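Long-range contacts in glycoside transferase (Listeria monocytogenes, PDB 6R2M), which probably hydrolyses glycosidic bonds in exopolysaccharide as an extracellular, monomeric glycoside hydrolase: residues D156-L160 / T191-Q195; Y178-V184 / A218-N223; T95-I100 / D145-H151. All coordinates share one frame; numbering follows the deposited sequence.

Contact 1 of 3, residues D156-L160 / T191-Q195; sequences DTLHL and TEVFQ
Leu-158 and His-159 pair with Phe-194 and Val-193 in an antiparallel beta ladder, the join between strands 158-159 and 193-195. Leu-158 and Phe-194 form the hydrogen-bonded pair: Leu-158 N donates to Phe-194 O at 2.9 Å, and Phe-194 N returns a bond to Leu-158 O at 2.8 Å. A third backbone bond, Leu-160 N to Glu-192 O at 2.9 Å, follows just beyond the bridged pairs, as segment 156-160 leaves its strand. His-159 and Val-193, the non-hydrogen-bonded pair, send their side chains the same way. Val-193 CG2 lies over one imidazole face, 3.9 Å from the centroid of the His-159 ring and 28° off its normal, a CH-pi contact; His-159 ND1 is hydrogen-bonded to Asp-145 OD2, which helps fix the ring's rotation. Gln-195, extended from chi1 178° onward, runs beside Asp-156 and brings its CG to 3.2 Å from Asp-156 O, while its OE1 is held by Gln-200. On the sheet's other side Leu-158 and Phe-194 meet through their CB atoms. On strand 198-200, Gln-200 stands opposite two residues, Glu-192 and Val-193, as in a classic beta bulge. The Leu-158 and Phe-194 face packs on Pro-180 of helix 179-183, and Leu-160 reaches Ile-215 of helix 209-223.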
loop_
_atom_site.group_PDB
_atom_site.type_symbol
_atom_site.label_atom_id
_atom_site.label_comp_id
_atom_site.label_asym_id
_atom_site.label_seq_id
_atom_site.Cartn_x
_atom_site.Cartn_y
_atom_site.Cartn_z
ATOM N N ASP A 156 -9.685 -3.890 -17.688
ATOM C CA ASP A 156 -9.946 -5.300 -17.942
ATOM C C ASP A 156 -8.936 -6.202 -17.245
ATOM O O ASP A 156 -8.857 -7.393 -17.557
ATOM C CB ASP A 156 -9.980 -5.593 -19.444
ATOM C CG ASP A 156 -8.742 -5.114 -20.170
ATOM O OD1 ASP A 156 -7.677 -4.937 -19.533
ATOM O OD2 ASP A 156 -8.828 -4.922 -21.403
ATOM N N THR A 157 -8.163 -5.660 -16.306
ATOM C CA THR A 157 -7.225 -6.445 -15.524
ATOM C C THR A 157 -7.514 -6.240 -14.047
ATOM O O THR A 157 -7.983 -5.174 -13.635
ATOM C CB THR A 157 -5.752 -6.053 -15.784
ATOM O OG1 THR A 157 -5.560 -4.657 -15.518
ATOM C CG2 THR A 157 -5.369 -6.324 -17.216
ATOM N N LEU A 158 -7.193 -7.258 -13.249
ATOM C CA LEU A 158 -7.010 -7.085 -11.812
ATOM C C LEU A 158 -5.600 -7.527 -11.459
ATOM O O LEU A 158 -5.259 -8.699 -11.616
ATOM C CB LEU A 158 -8.023 -7.887 -10.999
ATOM C CG LEU A 158 -7.770 -7.903 -9.490
ATOM C CD1 LEU A 158 -7.915 -6.494 -8.898
ATOM C CD2 LEU A 158 -8.688 -8.897 -8.765
ATOM N N HIS A 159 -4.788 -6.591 -10.986
ATOM C CA HIS A 159 -3.518 -6.940 -10.380
ATOM C C HIS A 159 -3.761 -7.299 -8.921
ATOM O O HIS A 159 -4.301 -6.488 -8.157
ATOM C CB HIS A 159 -2.535 -5.787 -10.524
ATOM C CG HIS A 159 -2.004 -5.648 -11.916
ATOM N ND1 HIS A 159 -2.783 -5.198 -12.962
ATOM C CD2 HIS A 159 -0.789 -5.932 -12.444
ATOM C CE1 HIS A 159 -2.064 -5.199 -14.072
ATOM N NE2 HIS A 159 -0.850 -5.636 -13.786
ATOM N N LEU A 160 -3.369 -8.518 -8.531
ATOM C CA LEU A 160 -3.668 -8.979 -7.182
ATOM C C LEU A 160 -2.966 -8.143 -6.121
ATOM O O LEU A 160 -3.415 -8.110 -4.966
ATOM C CB LEU A 160 -3.281 -10.446 -7.042
ATOM C CG LEU A 160 -4.083 -11.370 -7.955
ATOM C CD1 LEU A 160 -3.598 -12.795 -7.817
ATOM C CD2 LEU A 160 -5.560 -11.264 -7.620
ATOM N N THR A 191 1.256 -15.572 -9.881
ATOM C CA THR A 191 0.764 -14.903 -11.080
ATOM C C THR A 191 0.065 -13.623 -10.657
ATOM O O THR A 191 -0.922 -13.677 -9.915
ATOM C CB THR A 191 -0.231 -15.786 -11.824
ATOM O OG1 THR A 191 -1.187 -16.281 -10.884
ATOM C CG2 THR A 191 0.460 -16.939 -12.509
ATOM N N GLU A 192 0.553 -12.481 -11.126
ATOM C CA GLU A 192 0.088 -11.219 -10.571
ATOM C C GLU A 192 -1.224 -10.735 -11.161
ATOM O O GLU A 192 -1.876 -9.882 -10.548
ATOM C CB GLU A 192 1.133 -10.124 -10.793
ATOM C CG GLU A 192 2.471 -10.423 -10.139
ATOM C CD GLU A 192 3.484 -11.028 -11.101
ATOM O OE1 GLU A 192 3.073 -11.685 -12.082
ATOM O OE2 GLU A 192 4.704 -10.833 -10.880
ATOM N N VAL A 193 -1.621 -11.226 -12.329
ATOM C CA VAL A 193 -2.697 -10.608 -13.096
ATOM C C VAL A 193 -3.844 -11.594 -13.275
ATOM O O VAL A 193 -3.637 -12.740 -13.690
ATOM C CB VAL A 193 -2.199 -10.115 -14.467
ATOM C CG1 VAL A 193 -3.337 -9.454 -15.226
ATOM C CG2 VAL A 193 -1.054 -9.131 -14.301
ATOM N N PHE A 194 -5.055 -11.127 -13.003
ATOM C CA PHE A 194 -6.275 -11.891 -13.220
ATOM C C PHE A 194 -7.038 -11.194 -14.339
ATOM O O PHE A 194 -7.334 -10.001 -14.242
ATOM C CB PHE A 194 -7.075 -11.969 -11.914
ATOM C CG PHE A 194 -8.352 -12.758 -12.011
ATOM C CD1 PHE A 194 -8.338 -14.140 -11.928
ATOM C CD2 PHE A 194 -9.568 -12.104 -12.143
ATOM C CE1 PHE A 194 -9.518 -14.865 -12.001
ATOM C CE2 PHE A 194 -10.751 -12.824 -12.219
ATOM C CZ PHE A 194 -10.720 -14.205 -12.152
ATOM N N GLN A 195 -7.268 -11.907 -15.439
ATOM C CA GLN A 195 -7.914 -11.305 -16.600
ATOM C C GLN A 195 -8.680 -12.397 -17.322
ATOM O O GLN A 195 -8.143 -13.489 -17.541
ATOM C CB GLN A 195 -6.904 -10.644 -17.546
ATOM C CG GLN A 195 -7.545 -10.035 -18.804
ATOM C CD GLN A 195 -6.545 -9.310 -19.682
ATOM O OE1 GLN A 195 -5.339 -9.487 -19.540
ATOM N NE2 GLN A 195 -7.045 -8.482 -20.600
#

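Contact 2 of 3, residues Y178-V184 / A218-N223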
loop_
_atom_site.group_PDB
_atom_site.type_symbol
_atom_site.label_atom_id
_atom_site.label_comp_id
_atom_site.label_asym_id
_atom_site.label_seq_id
_atom_site.Cartn_x
_atom_site.Cartn_y
_atom_site.Cartn_z
ATOM N N TYR A 178 -13.619 -12.337 -4.158
ATOM C CA TYR A 178 -12.427 -12.885 -3.537
ATOM C C TYR A 178 -11.918 -14.127 -4.250
ATOM O O TYR A 178 -10.847 -14.637 -3.886
ATOM C CB TYR A 178 -12.708 -13.201 -2.066
ATOM C CG TYR A 178 -13.121 -11.976 -1.270
ATOM C CD1 TYR A 178 -12.178 -11.205 -0.611
ATOM C CD2 TYR A 178 -14.453 -11.586 -1.195
ATOM C CE1 TYR A 178 -12.551 -10.090 0.118
ATOM C CE2 TYR A 178 -14.837 -10.463 -0.477
ATOM C CZ TYR A 178 -13.875 -9.719 0.173
ATOM O OH TYR A 178 -14.222 -8.609 0.908
ATOM N N LEU A 179 -12.635 -14.606 -5.265
ATOM C CA LEU A 179 -12.182 -15.796 -5.978
ATOM C C LEU A 179 -10.764 -15.662 -6.520
ATOM O O LEU A 179 -10.018 -16.652 -6.439
ATOM C CB LEU A 179 -13.156 -16.149 -7.113
ATOM C CG LEU A 179 -12.947 -17.535 -7.736
ATOM C CD1 LEU A 179 -13.594 -18.584 -6.855
ATOM C CD2 LEU A 179 -13.510 -17.624 -9.148
ATOM N N PRO A 180 -10.325 -14.514 -7.063
ATOM C CA PRO A 180 -8.933 -14.448 -7.546
ATOM C C PRO A 180 -7.914 -14.757 -6.464
ATOM O O PRO A 180 -7.037 -15.602 -6.678
ATOM C CB PRO A 180 -8.815 -13.011 -8.077
ATOM C CG PRO A 180 -10.214 -12.702 -8.552
ATOM C CD PRO A 180 -11.114 -13.362 -7.542
ATOM N N ILE A 181 -8.013 -14.118 -5.294
ATOM C CA ILE A 181 -7.003 -14.359 -4.266
ATOM C C ILE A 181 -7.210 -15.699 -3.562
ATOM O O ILE A 181 -6.264 -16.244 -2.977
ATOM C CB ILE A 181 -6.976 -13.173 -3.278
ATOM C CG1 ILE A 181 -5.690 -13.158 -2.441
ATOM C CG2 ILE A 181 -8.209 -13.171 -2.383
ATOM C CD1 ILE A 181 -4.416 -12.914 -3.250
ATOM N N GLN A 182 -8.412 -16.263 -3.625
ATOM C CA GLN A 182 -8.631 -17.595 -3.070
ATOM C C GLN A 182 -8.033 -18.695 -3.931
ATOM O O GLN A 182 -7.752 -19.779 -3.403
ATOM C CB GLN A 182 -10.123 -17.871 -2.908
ATOM C CG GLN A 182 -10.764 -17.117 -1.766
ATOM C CD GLN A 182 -12.288 -17.146 -1.835
ATOM O OE1 GLN A 182 -12.862 -17.633 -2.805
ATOM N NE2 GLN A 182 -12.942 -16.611 -0.810
ATOM N N THR A 183 -7.831 -18.450 -5.221
ATOM C CA THR A 183 -7.479 -19.517 -6.153
ATOM C C THR A 183 -6.128 -19.327 -6.835
ATOM O O THR A 183 -5.703 -20.214 -7.589
ATOM C CB THR A 183 -8.581 -19.679 -7.210
ATOM O OG1 THR A 183 -8.786 -18.451 -7.926
ATOM C CG2 THR A 183 -9.893 -20.056 -6.537
ATOM N N VAL A 184 -5.434 -18.214 -6.584
ATOM C CA VAL A 184 -4.122 -17.995 -7.187
ATOM C C VAL A 184 -3.117 -18.990 -6.611
ATOM O O VAL A 184 -3.228 -19.430 -5.454
ATOM C CB VAL A 184 -3.668 -16.538 -6.959
ATOM C CG1 VAL A 184 -3.409 -16.276 -5.482
ATOM C CG2 VAL A 184 -2.434 -16.205 -7.783
ATOM N N ALA A 218 -2.191 -10.365 1.058
ATOM C CA ALA A 218 -3.613 -10.502 0.759
ATOM C C ALA A 218 -4.032 -11.964 0.791
ATOM O O ALA A 218 -5.132 -12.295 1.240
ATOM C CB ALA A 218 -3.924 -9.891 -0.605
ATOM N N TYR A 219 -3.172 -12.846 0.287
ATOM C CA TYR A 219 -3.452 -14.274 0.329
ATOM C C TYR A 219 -3.686 -14.739 1.759
ATOM O O TYR A 219 -4.657 -15.450 2.045
ATOM C CB TYR A 219 -2.292 -15.039 -0.301
ATOM C CG TYR A 219 -2.575 -16.489 -0.526
ATOM C CD1 TYR A 219 -2.366 -17.423 0.485
ATOM C CD2 TYR A 219 -3.032 -16.938 -1.753
ATOM C CE1 TYR A 219 -2.603 -18.759 0.269
ATOM C CE2 TYR A 219 -3.284 -18.267 -1.979
ATOM C CZ TYR A 219 -3.072 -19.172 -0.961
ATOM O OH TYR A 219 -3.318 -20.495 -1.203
ATOM N N PHE A 220 -2.777 -14.382 2.661
ATOM C CA PHE A 220 -2.935 -14.784 4.052
ATOM C C PHE A 220 -4.170 -14.150 4.667
ATOM O O PHE A 220 -4.917 -14.803 5.406
ATOM C CB PHE A 220 -1.705 -14.399 4.862
ATOM C CG PHE A 220 -1.801 -14.794 6.302
ATOM C CD1 PHE A 220 -2.060 -13.844 7.277
ATOM C CD2 PHE A 220 -1.643 -16.118 6.680
ATOM C CE1 PHE A 220 -2.164 -14.211 8.615
ATOM C CE2 PHE A 220 -1.737 -16.482 8.013
ATOM C CZ PHE A 220 -1.994 -15.527 8.978
ATOM N N ASP A 221 -4.402 -12.873 4.366
ATOM C CA ASP A 221 -5.543 -12.163 4.943
ATOM C C ASP A 221 -6.864 -12.820 4.571
ATOM O O ASP A 221 -7.778 -12.902 5.404
ATOM C CB ASP A 221 -5.545 -10.711 4.481
ATOM C CG ASP A 221 -4.490 -9.880 5.171
ATOM O OD1 ASP A 221 -3.932 -10.343 6.188
ATOM O OD2 ASP A 221 -4.233 -8.754 4.699
ATOM N N GLU A 222 -7.001 -13.270 3.322
ATOM C CA GLU A 222 -8.259 -13.844 2.863
ATOM C C GLU A 222 -8.361 -15.320 3.215
ATOM O O GLU A 222 -9.418 -15.780 3.662
ATOM C CB GLU A 222 -8.405 -13.654 1.348
ATOM C CG GLU A 222 -9.544 -14.484 0.711
ATOM C CD GLU A 222 -10.902 -14.166 1.307
ATOM O OE1 GLU A 222 -11.077 -13.060 1.846
ATOM O OE2 GLU A 222 -11.798 -15.041 1.243
ATOM N N ASN A 223 -7.285 -16.079 2.999
ATOM C CA ASN A 223 -7.356 -17.530 3.079
ATOM C C ASN A 223 -6.990 -18.090 4.447
ATOM O O ASN A 223 -7.316 -19.256 4.721
ATOM C CB ASN A 223 -6.454 -18.150 2.003
ATOM C CG ASN A 223 -6.913 -17.794 0.610
ATOM O OD1 ASN A 223 -8.105 -17.901 0.304
ATOM N ND2 ASN A 223 -5.988 -17.369 -0.243
HETATM O O HOH W 1 -8.915 -20.611 -1.105
#
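Glu-222 reaches across to Tyr-178, Ile-181 and Gln-182, and its two carboxylate oxygens do different work. With CG anti to the backbone N (chi1 168°) and a bend at chi2, the chain lays its CG against Ile-181 CG2, 3.6 Å away. OE2 receives Gln-182 NE2 at 2.8 Å, on its anti side but well out of the carboxylate plane, while OE2 itself lies close to the plane of the donor amide. OE1 sits 3.3 Å from Tyr-178 CD1; the ring and carboxylate planes are 27° apart although the two side chains cross at about a right angle. Next to the Gln-182 to Glu-222 bond, Ile-181 CD1 fits against the CB atoms of Ala-218 (4.0 Å) and Tyr-219. Asn-223 turns its amide over the Tyr-219 ring, placing ND2 3.2 Å above the ring plane near its centre, and the same ND2 donates to Ile-181 O at 3.0 Å. Its OD1 and Gln-182 O are bridged by one water, which donates to both. The Tyr-219 ring presents its edge to Val-184 O, and Val-184 CG1 packs on Tyr-219 CD2 at 3.8 Å. With axes 9.2 Å apart and a signed crossing angle of -101°, this is a near-perpendicular helix crossing: the short helix 179-183 lies across the C-terminal turns of helix 209-223, with Ile-181 among the apolar contacts and the amide hydrogen bonds beside it.

Contact 3 of 3, residues T95-I100 / D145-H151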
loop_
_atom_site.group_PDB
_atom_site.type_symbol
_atom_site.label_atom_id
_atom_site.label_comp_id
_atom_site.label_asym_id
_atom_site.label_seq_id
_atom_site.Cartn_x
_atom_site.Cartn_y
_atom_site.Cartn_z
ATOM N N THR A 95 -5.354 13.343 -15.561
ATOM C CA THR A 95 -5.590 12.021 -14.988
ATOM C C THR A 95 -7.074 11.715 -15.010
ATOM O O THR A 95 -7.881 12.490 -14.492
ATOM C CB THR A 95 -5.059 11.957 -13.557
ATOM O OG1 THR A 95 -3.654 12.235 -13.575
ATOM C CG2 THR A 95 -5.294 10.561 -12.944
ATOM N N THR A 96 -7.433 10.560 -15.565
ATOM C CA THR A 96 -8.839 10.216 -15.742
ATOM C C THR A 96 -9.214 8.915 -15.052
ATOM O O THR A 96 -10.315 8.408 -15.287
ATOM C CB THR A 96 -9.201 10.116 -17.229
ATOM O OG1 THR A 96 -8.400 9.106 -17.852
ATOM C CG2 THR A 96 -8.980 11.459 -17.930
ATOM N N THR A 97 -8.327 8.350 -14.234
ATOM C CA THR A 97 -8.559 7.070 -13.584
ATOM C C THR A 97 -8.182 7.146 -12.111
ATOM O O THR A 97 -7.379 7.988 -11.692
ATOM C CB THR A 97 -7.739 5.940 -14.244
ATOM O OG1 THR A 97 -6.368 6.343 -14.335
ATOM C CG2 THR A 97 -8.220 5.658 -15.650
ATOM N N ASN A 98 -8.775 6.236 -11.336
ATOM C CA ASN A 98 -8.347 5.948 -9.974
ATOM C C ASN A 98 -7.349 4.786 -10.004
ATOM O O ASN A 98 -6.911 4.338 -11.065
ATOM C CB ASN A 98 -9.561 5.613 -9.105
ATOM C CG ASN A 98 -10.199 4.295 -9.508
ATOM O OD1 ASN A 98 -10.193 3.939 -10.681
ATOM N ND2 ASN A 98 -10.708 3.542 -8.531
ATOM N N ALA A 99 -6.989 4.276 -8.827
ATOM C CA ALA A 99 -6.343 2.973 -8.671
ATOM C C ALA A 99 -6.919 2.384 -7.399
ATOM O O ALA A 99 -6.833 3.026 -6.346
ATOM C CB ALA A 99 -4.815 3.097 -8.579
ATOM N N ILE A 100 -7.544 1.200 -7.479
ATOM C CA ILE A 100 -8.323 0.753 -6.321
ATOM C C ILE A 100 -7.447 0.604 -5.087
ATOM O O ILE A 100 -7.907 0.859 -3.971
ATOM C CB ILE A 100 -9.110 -0.545 -6.594
ATOM C CG1 ILE A 100 -8.188 -1.740 -6.897
ATOM C CG2 ILE A 100 -10.180 -0.308 -7.645
ATOM C CD1 ILE A 100 -8.960 -3.063 -7.120
ATOM N N ASP A 145 -8.705 -2.989 -11.758
ATOM C CA ASP A 145 -7.697 -2.063 -11.230
ATOM C C ASP A 145 -8.200 -0.633 -11.137
ATOM O O ASP A 145 -7.742 0.133 -10.276
ATOM C CB ASP A 145 -6.445 -2.085 -12.099
ATOM C CG ASP A 145 -5.657 -3.367 -11.949
ATOM O OD1 ASP A 145 -5.826 -4.066 -10.926
ATOM O OD2 ASP A 145 -4.882 -3.689 -12.874
ATOM N N PHE A 146 -9.089 -0.236 -12.036
ATOM C CA PHE A 146 -9.443 1.173 -12.117
ATOM C C PHE A 146 -10.703 1.331 -12.940
ATOM O O PHE A 146 -11.150 0.408 -13.625
ATOM C CB PHE A 146 -8.320 2.023 -12.723
ATOM C CG PHE A 146 -7.939 1.638 -14.119
ATOM C CD1 PHE A 146 -8.720 2.010 -15.212
ATOM C CD2 PHE A 146 -6.777 0.930 -14.342
ATOM C CE1 PHE A 146 -8.347 1.650 -16.500
ATOM C CE2 PHE A 146 -6.401 0.571 -15.626
ATOM C CZ PHE A 146 -7.184 0.940 -16.703
ATOM N N TYR A 147 -11.282 2.514 -12.818
ATOM C CA TYR A 147 -12.384 2.958 -13.645
ATOM C C TYR A 147 -11.975 4.301 -14.224
ATOM O O TYR A 147 -11.524 5.188 -13.487
ATOM C CB TYR A 147 -13.676 3.082 -12.832
ATOM C CG TYR A 147 -14.862 3.640 -13.594
ATOM C CD1 TYR A 147 -15.538 2.859 -14.515
ATOM C CD2 TYR A 147 -15.307 4.942 -13.374
ATOM C CE1 TYR A 147 -16.628 3.356 -15.205
ATOM C CE2 TYR A 147 -16.396 5.447 -14.059
ATOM C CZ TYR A 147 -17.040 4.646 -14.976
ATOM O OH TYR A 147 -18.133 5.128 -15.658
ATOM N N ASP A 148 -12.072 4.432 -15.544
ATOM C CA ASP A 148 -11.860 5.725 -16.185
ATOM C C ASP A 148 -13.173 6.495 -16.124
ATOM O O ASP A 148 -14.142 6.150 -16.808
ATOM C CB ASP A 148 -11.374 5.543 -17.617
ATOM C CG ASP A 148 -10.904 6.834 -18.230
ATOM O OD1 ASP A 148 -11.664 7.814 -18.187
ATOM O OD2 ASP A 148 -9.768 6.872 -18.752
ATOM N N PHE A 149 -13.220 7.517 -15.282
ATOM C CA PHE A 149 -14.443 8.264 -15.033
ATOM C C PHE A 149 -14.666 9.388 -16.033
ATOM O O PHE A 149 -15.666 10.110 -15.913
ATOM C CB PHE A 149 -14.430 8.831 -13.606
ATOM C CG PHE A 149 -13.140 9.487 -13.236
ATOM C CD1 PHE A 149 -12.865 10.781 -13.661
ATOM C CD2 PHE A 149 -12.191 8.814 -12.475
ATOM C CE1 PHE A 149 -11.667 11.398 -13.330
ATOM C CE2 PHE A 149 -10.999 9.426 -12.136
ATOM C CZ PHE A 149 -10.739 10.717 -12.565
ATOM N N VAL A 150 -13.755 9.577 -16.980
ATOM C CA VAL A 150 -13.959 10.500 -18.093
ATOM C C VAL A 150 -14.468 9.769 -19.328
ATOM O O VAL A 150 -15.463 10.169 -19.930
ATOM C CB VAL A 150 -12.659 11.276 -18.388
ATOM C CG1 VAL A 150 -12.787 12.064 -19.706
ATOM C CG2 VAL A 150 -12.329 12.200 -17.220
ATOM N N HIS A 151 -13.807 8.672 -19.707
ATOM C CA HIS A 151 -14.244 7.843 -20.822
ATOM C C HIS A 151 -15.274 6.797 -20.417
ATOM O O HIS A 151 -15.852 6.151 -21.300
ATOM C CB HIS A 151 -13.038 7.162 -21.470
ATOM C CG HIS A 151 -12.023 8.126 -21.986
ATOM N ND1 HIS A 151 -12.247 8.906 -23.101
ATOM C CD2 HIS A 151 -10.789 8.458 -21.536
ATOM C CE1 HIS A 151 -11.189 9.666 -23.323
ATOM N NE2 HIS A 151 -10.292 9.418 -22.386
#
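From Thr-96 with Phe-149 to Ile-100 with Asp-145, the two segments run antiparallel, and backbone bonds hold both ends: Phe-149 N to Thr-96 O (3.0 Å, bent at 138°) and Ile-100 N to Asp-145 O (3.0 Å). Between them a side chain replaces the backbone acceptor. Asn-98, its CG turned between the backbone N and the carbonyl carbon (chi1 68°), offers OD1 to Tyr-147 N at 2.8 Å; the bond is nearly straight, 168° at the hydrogen, and lies in the carbonyl plane of the amide. The other end of that amide, ND2, is held by Asp-103, so both ends are used, whereas the buried backbone N of Asn-98 finds no partner. Thr-96 OG1 donates to Asp-148 OD2 at 2.8 Å, meeting it from above the carboxylate plane. Asp-148 OD1 is gripped by two backbone donors, Val-150 N and His-151 N, the latter at 2.8 Å. Phe-149 folds back beneath Thr-96, whose O stands 3.3 Å above the Phe-149 ring plane over its centre while accepting that residue's N-H. Apolar contacts flank this: Thr-96 CG2 on Val-150 CG2 at 3.5 Å, and Thr-97 CG2 on Phe-146 CD1 at 3.7 Å. Rings of Phe-149 and Tyr-147 also meet Phe-86. Asp-148, the last residue of strand 147-148, forms an Asx turn as the chain leaves the strand, and at the far end Ala-99 is the N-cap of helix 100-116, whose first-turn Ile-100 N-H is satisfied by Asp-145 O. The contact thus fastens the loop entering this helix to one strand of the 147-148/153-154 sheet.

In the fold
Along the chain contact 3 closes before the others open, while contacts 1 and 2 interleave: 156-160, 178-184, 191-195, then 218-223. Contact 1 lies between its neighbours in space, its centre about 13 Å from that of contact 2 and about 16 Å from that of contact 3; contacts 2 and 3 have centres about 24 Å apart and do not touch. Asp-145 of contact 3 reaches both His-159 and Thr-157 of contact 1 through OD2. Pro-180 and Val-184 pack against Leu-160, joining contacts 1 and 2. The result is one continuous run from the start of helix 100-116, through the three-stranded sheet, to helix 209-223 of this mainly helical protein.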